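Local coordinates for thymidylate synthase thyX (Helicobacter pylori, PDB 3N3Y) that makes dTMP by FAD-dependent reductive methylation of dUMP, probably with methylenetetrahydrofolate as methyl donor and NADPH as reductant, at the interface of chains A and B. Residues are numbered along the deposited sequence; one frame, centred on the assembly and turned at random. Chains: chain A/B, Thymidylate synthase thyX.

The interface of chains A and B. Residues chain A 77, 81, 88, 90; chain B 78, 81-82.
B:Arg82 reaches over A:Leu88 and A:Val90 of strand 87-90 at a subunit interface of the homotetrameric flavin-dependent thymidylate synthase ThyX. In this family Arg82 contributes to both the dUMP and the FAD sites, and Ser81 is probably part of the dUMP site. The arginine chain, bent at chi2 (-67°) and again at chi3, brings the guanidinium alongside the strand. One face of this flat group rests on the beta-carbon of A:Leu88, with CB 3.9 Å from B:Arg82 CZ and displaced toward the rim of the group. At the NH1 end the contact is with an apolar branch: A:Val90 CG2 lies 3.6 Å from B:Arg82 NH1, the two side chains crossing at a slant. The other terminal nitrogen, NH2, comes within 2.8 Å of the carbonyl oxygen A:Leu88 O, but its N-H is directed away, and the pair is a close polar approach and not a hydrogen bond. Just before the guanidinium, the delta-carbon CD of B:Arg82 passes the hydroxyl of A:Ser81, 3.8 Å from OG.

Water-mediated bonding joins that serine to the opposite helix 74-80. Water 1 lies 2.8 Å from A:Ser81 OG and, on the chain B side, meets both the backbone O and the side-chain amide OE1 of B:Gln78. The bend at chi2 of B:Gln78 (-95°) folds the amide back to the water that its own carbonyl also holds. Within chain A, A:Ser81 OG donates a hydrogen bond to A:Leu77 O, 3.1 Å away, approaching from above the carbonyl plane. The hydroxyl's one hydrogen and the water's two cannot serve all of these contacts at once; sharing, or the B:Gln78 amide turned the other way round, would resolve this.

Van der Waals contact lies beside the water bridge. A:Leu77 offers its CG and CD2 to the amide of B:Gln78, with CG 3.5 Å from B:Gln78 OE1, and these side chains also cross at a slant. Close by, the two copies of Ser81 face each other through their beta-carbons, A:Ser81 CB and B:Ser81 CB being 4.2 Å apart.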
loop_
_atom_site.group_PDB
_atom_site.type_symbol
_atom_site.label_atom_id
_atom_site.label_comp_id
_atom_site.label_asym_id
_atom_site.label_seq_id
_atom_site.Cartn_x
_atom_site.Cartn_y
_atom_site.Cartn_z
ATOM N N LEU A 77 -20.569 -0.511 3.027
ATOM C CA LEU A 77 -19.527 -0.930 2.099
ATOM C C LEU A 77 -18.713 0.281 1.616
ATOM O O LEU A 77 -17.509 0.193 1.463
ATOM C CB LEU A 77 -20.139 -1.661 0.903
ATOM C CG LEU A 77 -19.154 -2.069 -0.192
ATOM C CD1 LEU A 77 -18.184 -3.124 0.372
ATOM C CD2 LEU A 77 -19.874 -2.585 -1.436
ATOM N N SER A 81 -14.727 -0.027 2.246
ATOM C CA SER A 81 -13.853 0.149 1.071
ATOM C C SER A 81 -12.730 1.175 1.228
ATOM O O SER A 81 -11.697 1.052 0.566
ATOM C CB SER A 81 -14.688 0.528 -0.153
ATOM O OG SER A 81 -15.391 -0.608 -0.601
ATOM N N LEU A 88 -10.676 -7.266 -0.592
ATOM C CA LEU A 88 -12.123 -7.469 -0.630
ATOM C C LEU A 88 -12.507 -8.170 -1.917
ATOM O O LEU A 88 -11.989 -7.824 -2.981
ATOM C CB LEU A 88 -12.856 -6.135 -0.634
ATOM C CG LEU A 88 -12.638 -5.177 0.508
ATOM C CD1 LEU A 88 -11.321 -4.445 0.334
ATOM C CD2 LEU A 88 -13.800 -4.211 0.576
ATOM N N VAL A 90 -16.326 -8.680 -3.480
ATOM C CA VAL A 90 -17.667 -8.233 -3.166
ATOM C C VAL A 90 -18.658 -8.659 -4.223
ATOM O O VAL A 90 -18.418 -8.475 -5.419
ATOM C CB VAL A 90 -17.705 -6.687 -3.048
ATOM C CG1 VAL A 90 -19.086 -6.202 -2.630
ATOM C CG2 VAL A 90 -16.650 -6.211 -2.047
ATOM N N GLN B 78 -18.337 3.795 -5.476
ATOM C CA GLN B 78 -18.041 2.477 -4.900
ATOM C C GLN B 78 -16.918 1.800 -5.677
ATOM O O GLN B 78 -16.077 1.127 -5.101
ATOM C CB GLN B 78 -19.268 1.559 -4.932
ATOM C CG GLN B 78 -20.404 1.984 -4.028
ATOM C CD GLN B 78 -20.368 1.283 -2.672
ATOM O OE1 GLN B 78 -19.309 0.834 -2.210
ATOM N NE2 GLN B 78 -21.523 1.181 -2.038
ATOM N N SER B 81 -13.428 3.810 -5.398
ATOM C CA SER B 81 -12.856 3.593 -4.065
ATOM C C SER B 81 -12.013 2.330 -3.957
ATOM O O SER B 81 -11.256 2.182 -3.014
ATOM C CB SER B 81 -13.971 3.498 -3.013
ATOM O OG SER B 81 -14.532 4.760 -2.755
ATOM N N ARG B 82 -12.184 1.409 -4.899
ATOM C CA ARG B 82 -11.514 0.114 -4.837
ATOM C C ARG B 82 -10.092 0.214 -5.380
ATOM O O ARG B 82 -9.305 -0.717 -5.232
ATOM C CB ARG B 82 -12.320 -0.953 -5.592
ATOM C CG ARG B 82 -13.678 -1.257 -4.937
ATOM C CD ARG B 82 -13.477 -1.927 -3.572
ATOM N NE ARG B 82 -12.723 -3.166 -3.740
ATOM C CZ ARG B 82 -13.270 -4.313 -4.110
ATOM N NH1 ARG B 82 -14.582 -4.379 -4.305
ATOM N NH2 ARG B 82 -12.520 -5.387 -4.272
HETATM O O HOH W 1 -16.851 -0.345 -2.932
#